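Local coordinates for mRNA-binding protein PUF3 (Saccharomyces cerevisiae, PDB 3K49) that binds 3'-UTR sequences of mRNAs for mitochondrial proteins through its Pumilio homology domain, promoting deadenylation and decay of COX17 mRNA, at residues N79-I82 against Q83-E87; K94-L97 against V98-K102; M105-L108 against S109-Y113; I118-A121 against L122-D126. All coordinates share one frame; numbering follows the deposited sequence.

The four contacts illustrate how a Pumilio domain divides labour among short, successive helices. Contacts 1 and 4 are mostly buried and lie on neighbouring helices, 79-88 and 114-124, which touch through packing and a salt bridge. Contact 1 sends two amides, of Asn79 and Gln83, to a uracil; contact 4 sends one, of Gln119, to an adenine, while their apolar side chains pack against neighbouring helices. Contact 2, on helix 91-101, stays about 13 Å from the RNA at its nearest atom; its mixture of charged, polar and apolar groups suits a partly buried helix. Contact 3, on the short helix 105-110, is also partly buried and runs into a loop whose tyrosine reaches the same uridine that contact 1 reads.

Contact 1: residues N79-I82 against Q83-E87; sequences NYVI and QKFFE. With nucleotides of chain B.
Asn79 and Gln83, one helical turn apart, extend side by side toward the RNA and read a single base. Asn79 CG sits between its own backbone N and carbonyl carbon (chi1 76°), which puts OD1 where N3 of U9 of chain B donates to it at 3.0 Å; ND2 gives a second bond to O2 of that uracil. Gln83 NE2 completes the edge with a nearly straight bond (173°) to O4 of U9, 3.0 Å away. Between the two amides, whose planes are 26° apart, Gln83 NE2 also makes a weak bond to Asn79 OD1 over 2.9 Å. Next comes Tyr80, whose ring lays one face on the adenine of A10 of chain B, with C6 of that base 3.3 Å above the ring plane. This is the base-reading motif of a Pumilio repeat: an Asn and a Gln four residues apart select uracil, while the ring after the Asn stacks on a neighbouring base, here A10, with U9 meeting it obliquely. Val81 turns elsewhere, its CG1 lying 4.1 Å from Phe85 CE1 as the two run alongside each other beside helices 40-50 and 55-65. Ile82 CG2 approaches Phe86 CE1 more loosely, at 4.4 Å, and Phe86 continues onto Leu97, Val98 and Ala121.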
loop_
_atom_site.group_PDB
_atom_site.type_symbol
_atom_site.label_atom_id
_atom_site.label_comp_id
_atom_site.label_asym_id
_atom_site.label_seq_id
_atom_site.Cartn_x
_atom_site.Cartn_y
_atom_site.Cartn_z
ATOM N N ASN A 79 14.383 -7.313 -19.153
ATOM C CA ASN A 79 13.164 -7.786 -18.528
ATOM C C ASN A 79 11.984 -6.996 -19.064
ATOM O O ASN A 79 10.891 -7.536 -19.155
ATOM C CB ASN A 79 13.231 -7.811 -16.979
ATOM C CG ASN A 79 13.110 -6.434 -16.365
ATOM O OD1 ASN A 79 12.019 -5.995 -15.994
ATOM N ND2 ASN A 79 14.225 -5.727 -16.289
ATOM N N TYR A 80 12.212 -5.744 -19.466
ATOM C CA TYR A 80 11.155 -4.935 -20.110
ATOM C C TYR A 80 10.685 -5.486 -21.462
ATOM O O TYR A 80 9.519 -5.357 -21.827
ATOM C CB TYR A 80 11.604 -3.496 -20.315
ATOM C CG TYR A 80 12.049 -2.819 -19.072
ATOM C CD1 TYR A 80 13.392 -2.772 -18.737
ATOM C CD2 TYR A 80 11.130 -2.229 -18.213
ATOM C CE1 TYR A 80 13.820 -2.153 -17.573
ATOM C CE2 TYR A 80 11.548 -1.607 -17.030
ATOM C CZ TYR A 80 12.898 -1.571 -16.721
ATOM O OH TYR A 80 13.331 -0.962 -15.566
ATOM N N VAL A 81 11.599 -6.099 -22.203
ATOM C CA VAL A 81 11.265 -6.630 -23.511
ATOM C C VAL A 81 10.383 -7.852 -23.387
ATOM O O VAL A 81 9.455 -8.033 -24.179
ATOM C CB VAL A 81 12.515 -6.965 -24.307
ATOM C CG1 VAL A 81 12.148 -7.705 -25.591
ATOM C CG2 VAL A 81 13.239 -5.684 -24.631
ATOM N N ILE A 82 10.665 -8.678 -22.380
ATOM C CA ILE A 82 9.785 -9.802 -22.078
ATOM C C ILE A 82 8.383 -9.324 -21.665
ATOM O O ILE A 82 7.373 -9.855 -22.135
ATOM C CB ILE A 82 10.387 -10.720 -21.021
ATOM C CG1 ILE A 82 11.796 -11.092 -21.449
ATOM C CG2 ILE A 82 9.538 -11.968 -20.884
ATOM C CD1 ILE A 82 11.838 -11.535 -22.906
ATOM N N GLN A 83 8.325 -8.308 -20.812
ATOM C CA GLN A 83 7.056 -7.724 -20.400
ATOM C C GLN A 83 6.244 -7.225 -21.590
ATOM O O GLN A 83 5.008 -7.389 -21.621
ATOM C CB GLN A 83 7.290 -6.567 -19.440
ATOM C CG GLN A 83 7.939 -6.973 -18.119
ATOM C CD GLN A 83 8.011 -5.809 -17.142
ATOM O OE1 GLN A 83 6.999 -5.145 -16.848
ATOM N NE2 GLN A 83 9.209 -5.533 -16.660
ATOM N N LYS A 84 6.921 -6.608 -22.565
ATOM C CA LYS A 84 6.197 -6.066 -23.716
ATOM C C LYS A 84 5.585 -7.180 -24.531
ATOM O O LYS A 84 4.578 -6.987 -25.185
ATOM C CB LYS A 84 7.060 -5.174 -24.607
ATOM C CG LYS A 84 7.391 -3.823 -24.019
ATOM C CD LYS A 84 6.174 -2.953 -23.918
ATOM C CE LYS A 84 6.397 -1.894 -22.860
ATOM N NZ LYS A 84 7.032 -2.491 -21.635
ATOM N N PHE A 85 6.176 -8.359 -24.491
ATOM C CA PHE A 85 5.546 -9.466 -25.188
ATOM C C PHE A 85 4.259 -9.952 -24.507
ATOM O O PHE A 85 3.383 -10.516 -25.175
ATOM C CB PHE A 85 6.543 -10.593 -25.471
ATOM C CG PHE A 85 7.331 -10.370 -26.736
ATOM C CD1 PHE A 85 8.668 -9.989 -26.686
ATOM C CD2 PHE A 85 6.714 -10.499 -27.984
ATOM C CE1 PHE A 85 9.389 -9.755 -27.853
ATOM C CE2 PHE A 85 7.421 -10.273 -29.156
ATOM C CZ PHE A 85 8.767 -9.902 -29.093
ATOM N N PHE A 86 4.130 -9.735 -23.192
ATOM C CA PHE A 86 2.857 -10.036 -22.525
ATOM C C PHE A 86 1.814 -8.950 -22.830
ATOM O O PHE A 86 0.629 -9.222 -22.966
ATOM C CB PHE A 86 3.021 -10.238 -21.006
ATOM C CG PHE A 86 3.584 -11.588 -20.624
ATOM C CD1 PHE A 86 4.881 -11.707 -20.120
ATOM C CD2 PHE A 86 2.815 -12.739 -20.776
ATOM C CE1 PHE A 86 5.395 -12.950 -19.770
ATOM C CE2 PHE A 86 3.322 -13.993 -20.436
ATOM C CZ PHE A 86 4.606 -14.101 -19.926
ATOM N N GLU A 87 2.274 -7.717 -22.943
ATOM C CA GLU A 87 1.420 -6.590 -23.258
ATOM C C GLU A 87 0.997 -6.523 -24.755
ATOM O O GLU A 87 -0.169 -6.258 -25.086
ATOM C CB GLU A 87 2.152 -5.311 -22.854
ATOM C CG GLU A 87 1.336 -4.037 -22.907
ATOM C CD GLU A 87 2.053 -2.872 -22.234
ATOM O OE1 GLU A 87 1.470 -1.772 -22.150
ATOM O OE2 GLU A 87 3.210 -3.057 -21.791
ATOM P P U B 9 13.993 -0.767 -6.244
ATOM O OP1 U B 9 15.445 -0.453 -6.242
ATOM O OP2 U B 9 13.024 0.224 -5.729
ATOM O "O5'" U B 9 13.568 -1.114 -7.741
ATOM C "C5'" U B 9 13.771 -0.174 -8.786
ATOM C "C4'" U B 9 14.377 -0.885 -9.968
ATOM O "O4'" U B 9 13.424 -1.825 -10.486
ATOM C "C3'" U B 9 14.708 -0.042 -11.181
ATOM O "O3'" U B 9 15.988 0.531 -10.969
ATOM C "C2'" U B 9 14.758 -1.082 -12.303
ATOM O "O2'" U B 9 16.070 -1.585 -12.490
ATOM C "C1'" U B 9 13.833 -2.196 -11.783
ATOM N N1 U B 9 12.619 -2.455 -12.590
ATOM C C2 U B 9 12.721 -3.306 -13.662
ATOM O O2 U B 9 13.762 -3.863 -13.966
ATOM N N3 U B 9 11.551 -3.499 -14.363
ATOM C C4 U B 9 10.319 -2.939 -14.085
ATOM O O4 U B 9 9.366 -3.149 -14.830
ATOM C C5 U B 9 10.297 -2.079 -12.940
ATOM C C6 U B 9 11.416 -1.869 -12.255
ATOM P P A B 10 16.257 2.060 -11.346
ATOM O OP1 A B 10 17.402 2.486 -10.511
ATOM O OP2 A B 10 14.976 2.808 -11.292
ATOM O "O5'" A B 10 16.729 1.993 -12.871
ATOM C "C5'" A B 10 17.741 1.073 -13.265
ATOM C "C4'" A B 10 18.298 1.436 -14.625
ATOM O "O4'" A B 10 17.387 0.944 -15.647
ATOM C "C3'" A B 10 18.502 2.924 -14.912
ATOM O "O3'" A B 10 19.578 3.076 -15.835
ATOM C "C2'" A B 10 17.225 3.276 -15.658
ATOM O "O2'" A B 10 17.372 4.405 -16.499
ATOM C "C1'" A B 10 17.025 2.006 -16.491
ATOM N N9 A B 10 15.654 1.807 -16.962
ATOM C C8 A B 10 14.487 2.204 -16.358
ATOM N N7 A B 10 13.410 1.921 -17.053
ATOM C C5 A B 10 13.899 1.285 -18.184
ATOM C C6 A B 10 13.263 0.740 -19.318
ATOM N N6 A B 10 11.941 0.733 -19.485
ATOM N N1 A B 10 14.042 0.191 -20.273
ATOM C C2 A B 10 15.370 0.176 -20.094
ATOM N N3 A B 10 16.081 0.644 -19.073
ATOM C C4 A B 10 15.279 1.195 -18.140
#

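Contact 2: residues K94-L97 against V98-K102; sequences KNTL and VDQFK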
loop_
_atom_site.group_PDB
_atom_site.type_symbol
_atom_site.label_atom_id
_atom_site.label_comp_id
_atom_site.label_asym_id
_atom_site.label_seq_id
_atom_site.Cartn_x
_atom_site.Cartn_y
_atom_site.Cartn_z
ATOM N N LYS A 94 2.391 -15.473 -25.844
ATOM C CA LYS A 94 2.179 -15.486 -24.420
ATOM C C LYS A 94 2.211 -16.921 -23.875
ATOM O O LYS A 94 2.902 -17.181 -22.898
ATOM C CB LYS A 94 0.878 -14.745 -24.075
ATOM C CG LYS A 94 0.986 -13.244 -24.314
ATOM C CD LYS A 94 -0.161 -12.469 -23.704
ATOM C CE LYS A 94 -1.217 -12.097 -24.718
ATOM N NZ LYS A 94 -2.086 -10.979 -24.207
ATOM N N ASN A 95 1.498 -17.845 -24.523
ATOM C CA ASN A 95 1.474 -19.248 -24.104
ATOM C C ASN A 95 2.873 -19.847 -24.059
ATOM O O ASN A 95 3.208 -20.629 -23.172
ATOM C CB ASN A 95 0.601 -20.092 -25.034
ATOM C CG ASN A 95 -0.870 -19.728 -24.954
ATOM O OD1 ASN A 95 -1.302 -19.009 -24.045
ATOM N ND2 ASN A 95 -1.656 -20.224 -25.914
ATOM N N THR A 96 3.695 -19.465 -25.021
ATOM C CA THR A 96 5.043 -19.994 -25.119
ATOM C C THR A 96 5.920 -19.564 -23.952
ATOM O O THR A 96 6.704 -20.355 -23.437
ATOM C CB THR A 96 5.695 -19.569 -26.449
ATOM O OG1 THR A 96 5.035 -20.239 -27.532
ATOM C CG2 THR A 96 7.185 -19.898 -26.461
ATOM N N LEU A 97 5.799 -18.300 -23.557
ATOM C CA LEU A 97 6.545 -17.772 -22.426
ATOM C C LEU A 97 6.073 -18.425 -21.129
ATOM O O LEU A 97 6.881 -18.805 -20.278
ATOM C CB LEU A 97 6.352 -16.265 -22.336
ATOM C CG LEU A 97 6.855 -15.431 -23.504
ATOM C CD1 LEU A 97 6.531 -13.946 -23.258
ATOM C CD2 LEU A 97 8.332 -15.651 -23.715
ATOM N N VAL A 98 4.755 -18.553 -20.990
ATOM C CA VAL A 98 4.179 -19.192 -19.823
ATOM C C VAL A 98 4.734 -20.605 -19.685
ATOM O O VAL A 98 5.135 -21.027 -18.601
ATOM C CB VAL A 98 2.634 -19.218 -19.884
ATOM C CG1 VAL A 98 2.065 -20.148 -18.827
ATOM C CG2 VAL A 98 2.073 -17.824 -19.687
ATOM N N ASP A 99 4.772 -21.331 -20.793
ATOM C CA ASP A 99 5.277 -22.694 -20.774
ATOM C C ASP A 99 6.758 -22.763 -20.415
ATOM O O ASP A 99 7.246 -23.810 -20.002
ATOM C CB ASP A 99 5.008 -23.379 -22.111
ATOM C CG ASP A 99 3.523 -23.428 -22.444
ATOM O OD1 ASP A 99 2.698 -23.115 -21.552
ATOM O OD2 ASP A 99 3.179 -23.768 -23.600
ATOM N N GLN A 100 7.469 -21.651 -20.566
ATOM C CA GLN A 100 8.843 -21.572 -20.074
ATOM C C GLN A 100 8.918 -21.186 -18.590
ATOM O O GLN A 100 9.983 -21.273 -17.974
ATOM C CB GLN A 100 9.663 -20.587 -20.903
ATOM C CG GLN A 100 10.107 -21.138 -22.236
ATOM C CD GLN A 100 10.988 -20.166 -22.969
ATOM O OE1 GLN A 100 11.808 -19.478 -22.356
ATOM N NE2 GLN A 100 10.822 -20.087 -24.288
ATOM N N PHE A 101 7.797 -20.740 -18.027
ATOM C CA PHE A 101 7.774 -20.337 -16.625
ATOM C C PHE A 101 7.413 -21.530 -15.747
ATOM O O PHE A 101 7.886 -21.640 -14.609
ATOM C CB PHE A 101 6.814 -19.164 -16.384
ATOM C CG PHE A 101 7.253 -17.874 -17.025
ATOM C CD1 PHE A 101 8.561 -17.708 -17.475
ATOM C CD2 PHE A 101 6.363 -16.817 -17.160
ATOM C CE1 PHE A 101 8.975 -16.512 -18.071
ATOM C CE2 PHE A 101 6.765 -15.614 -17.743
ATOM C CZ PHE A 101 8.076 -15.458 -18.203
ATOM N N LYS A 102 6.597 -22.434 -16.294
ATOM C CA LYS A 102 6.189 -23.650 -15.588
ATOM C C LYS A 102 7.376 -24.390 -14.985
ATOM O O LYS A 102 8.338 -24.703 -15.685
ATOM C CB LYS A 102 5.416 -24.589 -16.513
ATOM C CG LYS A 102 4.008 -24.122 -16.849
ATOM C CD LYS A 102 3.312 -25.154 -17.725
ATOM C CE LYS A 102 2.395 -24.510 -18.761
ATOM N NZ LYS A 102 1.941 -25.501 -19.781
#
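Phe101 turns the face of its ring to the carbonyl oxygen of Leu97, which stands 3.3 Å above the ring plane and off toward the rim. Rotation about the CB-CG bond (chi2 -16°) presents the face in this way, and the ring then continues into Ile70 and Ser73 of helix 69-74. Leu97 itself packs its side chain against Phe62, Phe85 and Phe86. Val98 stands alongside the preceding turn, with CG2 3.4 Å from Lys94 O, while its own N donates to that same oxygen in a helical bond of 3.0 Å. On another side of the helix, Gln100 stretches out beyond CG and passes Thr96, NE2 lying 4.2 Å from Thr96 CG2. Neither polar end depends on the other: Gln100 NE2 bonds Arg66 O, and Thr96 OG1 bonds Ile92 O. Helix 91-101 thus packs on helices 69-74 and 79-88 within the stacked helical repeats of the Pumilio homology domain, away from the RNA. Lys102 NZ reaches back to Asp99 OD1 at 3.1 Å in a salt bridge whose hydrogen bond is weak. The chemistry is divided by direction: apolar side chains serve the packing between helices, and on the exposed side the lysine would balance the charge of the Asp99 carboxylate.

Contact 3: residues M105-L108 against S109-Y113; sequences MKQL and SLQMY. With nucleotides of chain B.
Ser109 holds OG beside its own backbone N (chi1 -67°), and this places the hydroxyl over the carbonyl of Met105, one turn earlier. OG donates to Met105 O at 2.9 Å from well above the carbonyl plane, 46° out of it. Ser109 N uses the same oxygen in a 2.8 Å bond that approaches almost head-on, so two donors grip one carbonyl from different directions. The Met105 chain, bent at its second and third torsions, curls its terminal methyl toward the hydroxyl, with CE 3.6 Å from Ser109 OG. Lys106 is stretched out instead and lies alongside Leu110, its CG 3.9 Å from Leu110 CD1, while its amine travels on to Ser140 OG. Gln111 brings its side-chain oxygen over the apolar branch of Leu108, with Gln111 OE1 3.4 Å from Leu108 CD2. Gln111 N donates to Leu108 O at 3.1 Å as the helical pattern gives way to a loop. That loop carries Tyr113 to the RNA, where CD2 comes within 3.4 Å of O2 of U9 of chain B. Helix and loop belong to the third Pumilio repeat and lead into helix 114-124, which carries the base-contacting Gln119. Met105, Leu108 and Ser109 all pack on Ile118 of that helix; Leu108 also meets Ile70 and Asn74 of helix 69-74, whereas Leu110 and Lys106 lean on Met144 of helix 141-146.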
loop_
_atom_site.group_PDB
_atom_site.type_symbol
_atom_site.label_atom_id
_atom_site.label_comp_id
_atom_site.label_asym_id
_atom_site.label_seq_id
_atom_site.Cartn_x
_atom_site.Cartn_y
_atom_site.Cartn_z
ATOM N N MET A 105 8.393 -20.951 -11.323
ATOM C CA MET A 105 7.740 -19.839 -10.643
ATOM C C MET A 105 8.525 -19.309 -9.466
ATOM O O MET A 105 8.793 -18.113 -9.406
ATOM C CB MET A 105 6.324 -20.198 -10.186
ATOM C CG MET A 105 5.243 -19.632 -11.079
ATOM S SD MET A 105 5.308 -17.831 -11.195
ATOM C CE MET A 105 4.325 -17.339 -9.776
ATOM N N LYS A 106 8.876 -20.196 -8.531
ATOM C CA LYS A 106 9.505 -19.784 -7.278
ATOM C C LYS A 106 10.793 -19.029 -7.548
ATOM O O LYS A 106 11.003 -17.920 -7.047
ATOM C CB LYS A 106 9.766 -20.993 -6.376
ATOM C CG LYS A 106 10.058 -20.631 -4.930
ATOM C CD LYS A 106 9.857 -21.823 -4.010
ATOM C CE LYS A 106 10.575 -21.612 -2.693
ATOM N NZ LYS A 106 10.328 -22.726 -1.735
ATOM N N GLN A 107 11.643 -19.627 -8.369
ATOM C CA GLN A 107 12.927 -19.032 -8.676
ATOM C C GLN A 107 12.770 -17.654 -9.313
ATOM O O GLN A 107 13.399 -16.687 -8.873
ATOM C CB GLN A 107 13.710 -19.964 -9.583
ATOM C CG GLN A 107 15.046 -19.419 -10.019
ATOM C CD GLN A 107 15.904 -20.491 -10.658
ATOM O OE1 GLN A 107 15.391 -21.428 -11.278
ATOM N NE2 GLN A 107 17.214 -20.371 -10.498
ATOM N N LEU A 108 11.926 -17.561 -10.340
ATOM C CA LEU A 108 11.683 -16.285 -11.002
ATOM C C LEU A 108 11.101 -15.273 -10.019
ATOM O O LEU A 108 11.473 -14.101 -10.002
ATOM C CB LEU A 108 10.742 -16.466 -12.193
ATOM C CG LEU A 108 11.294 -17.406 -13.253
ATOM C CD1 LEU A 108 10.245 -17.676 -14.302
ATOM C CD2 LEU A 108 12.552 -16.805 -13.840
ATOM N N SER A 109 10.200 -15.733 -9.174
ATOM C CA SER A 109 9.513 -14.812 -8.285
ATOM C C SER A 109 10.471 -14.213 -7.262
ATOM O O SER A 109 10.238 -13.121 -6.758
ATOM C CB SER A 109 8.330 -15.492 -7.606
ATOM O OG SER A 109 7.336 -15.805 -8.566
ATOM N N LEU A 110 11.560 -14.916 -6.978
ATOM C CA LEU A 110 12.546 -14.418 -6.022
ATOM C C LEU A 110 13.647 -13.519 -6.649
ATOM O O LEU A 110 14.358 -12.782 -5.946
ATOM C CB LEU A 110 13.126 -15.582 -5.193
ATOM C CG LEU A 110 12.116 -16.393 -4.353
ATOM C CD1 LEU A 110 12.631 -17.794 -3.983
ATOM C CD2 LEU A 110 11.694 -15.617 -3.116
ATOM N N GLN A 111 13.756 -13.545 -7.973
ATOM C CA GLN A 111 14.756 -12.726 -8.659
ATOM C C GLN A 111 14.298 -11.278 -8.782
ATOM O O GLN A 111 13.107 -10.998 -8.972
ATOM C CB GLN A 111 15.071 -13.305 -10.035
ATOM C CG GLN A 111 15.791 -14.647 -9.996
ATOM C CD GLN A 111 16.060 -15.234 -11.452
ATOM O OE1 GLN A 111 15.191 -15.829 -11.970
ATOM N NE2 GLN A 111 17.228 -15.036 -12.009
ATOM N N MET A 112 15.244 -10.355 -8.658
ATOM C CA MET A 112 14.941 -8.924 -8.639
ATOM C C MET A 112 14.256 -8.440 -9.930
ATOM O O MET A 112 13.369 -7.583 -9.908
ATOM C CB MET A 112 16.232 -8.145 -8.406
ATOM C CG MET A 112 16.085 -6.633 -8.371
ATOM S SD MET A 112 17.703 -5.831 -8.304
ATOM C CE MET A 112 17.227 -4.104 -8.232
ATOM N N TYR A 113 14.663 -8.987 -11.064
ATOM C CA TYR A 113 14.101 -8.536 -12.337
ATOM C C TYR A 113 12.985 -9.408 -12.869
ATOM O O TYR A 113 11.947 -8.885 -13.287
ATOM C CB TYR A 113 15.197 -8.363 -13.377
ATOM C CG TYR A 113 16.216 -7.356 -12.917
ATOM C CD1 TYR A 113 17.569 -7.675 -12.872
ATOM C CD2 TYR A 113 15.814 -6.088 -12.490
ATOM C CE1 TYR A 113 18.509 -6.746 -12.441
ATOM C CE2 TYR A 113 16.735 -5.161 -12.046
ATOM C CZ TYR A 113 18.088 -5.501 -12.024
ATOM O OH TYR A 113 19.030 -4.600 -11.592
ATOM P P U B 9 13.993 -0.767 -6.244
ATOM O OP1 U B 9 15.445 -0.453 -6.242
ATOM O OP2 U B 9 13.024 0.224 -5.729
ATOM O "O5'" U B 9 13.568 -1.114 -7.741
ATOM C "C5'" U B 9 13.771 -0.174 -8.786
ATOM C "C4'" U B 9 14.377 -0.885 -9.968
ATOM O "O4'" U B 9 13.424 -1.825 -10.486
ATOM C "C3'" U B 9 14.708 -0.042 -11.181
ATOM O "O3'" U B 9 15.988 0.531 -10.969
ATOM C "C2'" U B 9 14.758 -1.082 -12.303
ATOM O "O2'" U B 9 16.070 -1.585 -12.490
ATOM C "C1'" U B 9 13.833 -2.196 -11.783
ATOM N N1 U B 9 12.619 -2.455 -12.590
ATOM C C2 U B 9 12.721 -3.306 -13.662
ATOM O O2 U B 9 13.762 -3.863 -13.966
ATOM N N3 U B 9 11.551 -3.499 -14.363
ATOM C C4 U B 9 10.319 -2.939 -14.085
ATOM O O4 U B 9 9.366 -3.149 -14.830
ATOM C C5 U B 9 10.297 -2.079 -12.940
ATOM C C6 U B 9 11.416 -1.869 -12.255
#

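Contact 4: residues I118-A121 against L122-D126; sequences IQKA and LEYID. With nucleotides of chain B.
Ala121 O gathers two backbone donors at the end of this turn, Ile125 N at 3.0 Å and Tyr124 N at 2.9 Å. Gln119 directs its amide to the RNA, where OE1 accepts from N6 of A8 of chain B at 2.8 Å and NE2 donates to N7 of that adenine at 3.0 Å. With both bonds close to straight, the amide is held against the Hoogsteen edge of the base, and a weak bond from NE2 to Cys115 O adds a second-shell tie. Earlier in the helix, Leu122 N donates to Ile118 O in a 3.1 Å bond. Lys120 bends at its second and fourth torsions and passes across Tyr124, its CE 3.4 Å from Tyr124 CE2; its amine pairs with Glu87 of helix 79-88. The edge of the same ring receives Lys120 O, which lies 3.3 Å from Tyr124 CD2. Packing is looser where Ile118 CG2 faces Leu122 CD1 at 4.4 Å, before Leu122 goes on to helix 150-160. A glutamine presenting its amide to adenine, with a cysteine four residues before it, is the adenine-reading pattern of Pumilio repeats.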
loop_
_atom_site.group_PDB
_atom_site.type_symbol
_atom_site.label_atom_id
_atom_site.label_comp_id
_atom_site.label_asym_id
_atom_site.label_seq_id
_atom_site.Cartn_x
_atom_site.Cartn_y
_atom_site.Cartn_z
ATOM N N ILE A 118 7.044 -11.675 -14.010
ATOM C CA ILE A 118 5.999 -12.510 -13.453
ATOM C C ILE A 118 4.778 -11.642 -13.110
ATOM O O ILE A 118 3.622 -11.986 -13.391
ATOM C CB ILE A 118 6.480 -13.228 -12.178
ATOM C CG1 ILE A 118 7.492 -14.336 -12.515
ATOM C CG2 ILE A 118 5.271 -13.800 -11.407
ATOM C CD1 ILE A 118 7.019 -15.305 -13.629
ATOM N N GLN A 119 5.049 -10.500 -12.501
ATOM C CA GLN A 119 3.995 -9.601 -12.117
ATOM C C GLN A 119 3.215 -9.095 -13.324
ATOM O O GLN A 119 1.973 -8.968 -13.262
ATOM C CB GLN A 119 4.569 -8.451 -11.315
ATOM C CG GLN A 119 4.824 -8.809 -9.831
ATOM C CD GLN A 119 5.620 -7.739 -9.108
ATOM O OE1 GLN A 119 5.077 -6.720 -8.694
ATOM N NE2 GLN A 119 6.914 -7.964 -8.962
ATOM N N LYS A 120 3.940 -8.802 -14.414
ATOM C CA LYS A 120 3.308 -8.301 -15.620
ATOM C C LYS A 120 2.487 -9.427 -16.254
ATOM O O LYS A 120 1.385 -9.204 -16.759
ATOM C CB LYS A 120 4.326 -7.740 -16.611
ATOM C CG LYS A 120 3.695 -6.952 -17.805
ATOM C CD LYS A 120 3.320 -5.498 -17.422
ATOM C CE LYS A 120 2.787 -4.702 -18.600
ATOM N NZ LYS A 120 3.784 -4.490 -19.722
ATOM N N ALA A 121 3.021 -10.643 -16.199
ATOM C CA ALA A 121 2.360 -11.780 -16.816
ATOM C C ALA A 121 0.997 -12.089 -16.200
ATOM O O ALA A 121 0.033 -12.353 -16.922
ATOM C CB ALA A 121 3.258 -13.006 -16.795
ATOM N N LEU A 122 0.909 -12.044 -14.877
ATOM C CA LEU A 122 -0.353 -12.305 -14.170
ATOM C C LEU A 122 -1.464 -11.358 -14.627
ATOM O O LEU A 122 -2.626 -11.739 -14.765
ATOM C CB LEU A 122 -0.144 -12.200 -12.648
ATOM C CG LEU A 122 0.776 -13.252 -12.025
ATOM C CD1 LEU A 122 1.029 -12.996 -10.526
ATOM C CD2 LEU A 122 0.201 -14.646 -12.262
ATOM N N GLU A 123 -1.086 -10.115 -14.862
ATOM C CA GLU A 123 -1.973 -9.131 -15.447
ATOM C C GLU A 123 -2.516 -9.490 -16.839
ATOM O O GLU A 123 -3.633 -9.076 -17.187
ATOM C CB GLU A 123 -1.241 -7.789 -15.540
ATOM C CG GLU A 123 -1.362 -6.921 -14.314
ATOM C CD GLU A 123 -0.548 -5.653 -14.446
ATOM O OE1 GLU A 123 0.093 -5.502 -15.495
ATOM O OE2 GLU A 123 -0.541 -4.808 -13.518
ATOM N N TYR A 124 -1.740 -10.224 -17.645
ATOM C CA TYR A 124 -2.105 -10.394 -19.065
ATOM C C TYR A 124 -2.529 -11.778 -19.543
ATOM O O TYR A 124 -3.168 -11.883 -20.574
ATOM C CB TYR A 124 -1.024 -9.827 -19.992
ATOM C CG TYR A 124 -1.003 -8.323 -20.008
ATOM C CD1 TYR A 124 -1.816 -7.611 -20.883
ATOM C CD2 TYR A 124 -0.190 -7.611 -19.132
ATOM C CE1 TYR A 124 -1.811 -6.239 -20.904
ATOM C CE2 TYR A 124 -0.179 -6.229 -19.144
ATOM C CZ TYR A 124 -1.000 -5.544 -20.038
ATOM O OH TYR A 124 -1.008 -4.162 -20.056
ATOM N N ILE A 125 -2.183 -12.834 -18.816
ATOM C CA ILE A 125 -2.496 -14.193 -19.274
ATOM C C ILE A 125 -3.903 -14.629 -18.858
ATOM O O ILE A 125 -4.601 -13.914 -18.135
ATOM C CB ILE A 125 -1.438 -15.194 -18.793
ATOM C CG1 ILE A 125 -1.403 -15.250 -17.271
ATOM C CG2 ILE A 125 -0.083 -14.772 -19.302
ATOM C CD1 ILE A 125 -0.413 -16.240 -16.702
ATOM N N ASP A 126 -4.339 -15.793 -19.321
ATOM C CA ASP A 126 -5.717 -16.194 -19.036
ATOM C C ASP A 126 -5.845 -16.760 -17.625
ATOM O O ASP A 126 -4.881 -17.295 -17.054
ATOM C CB ASP A 126 -6.281 -17.162 -20.096
ATOM C CG ASP A 126 -5.640 -18.558 -20.045
ATOM O OD1 ASP A 126 -5.124 -18.969 -18.979
ATOM O OD2 ASP A 126 -5.660 -19.258 -21.084
ATOM P P A B 8 11.952 -2.431 -0.294
ATOM O OP1 A B 8 12.334 -3.319 0.817
ATOM O OP2 A B 8 12.462 -1.040 -0.348
ATOM O "O5'" A B 8 12.352 -3.137 -1.674
ATOM C "C5'" A B 8 11.895 -2.609 -2.912
ATOM C "C4'" A B 8 12.368 -3.474 -4.058
ATOM O "O4'" A B 8 11.391 -4.501 -4.319
ATOM C "C3'" A B 8 12.502 -2.753 -5.390
ATOM O "O3'" A B 8 13.779 -2.139 -5.449
ATOM C "C2'" A B 8 12.393 -3.898 -6.399
ATOM O "O2'" A B 8 13.607 -4.581 -6.627
ATOM C "C1'" A B 8 11.463 -4.876 -5.677
ATOM N N9 A B 8 10.109 -4.961 -6.232
ATOM C C8 A B 8 9.524 -6.090 -6.740
ATOM N N7 A B 8 8.306 -5.905 -7.196
ATOM C C5 A B 8 8.075 -4.560 -6.976
ATOM C C6 A B 8 6.964 -3.741 -7.238
ATOM N N6 A B 8 5.848 -4.189 -7.805
ATOM N N1 A B 8 7.047 -2.437 -6.889
ATOM C C2 A B 8 8.175 -1.997 -6.314
ATOM N N3 A B 8 9.287 -2.672 -6.016
ATOM C C4 A B 8 9.172 -3.962 -6.374
#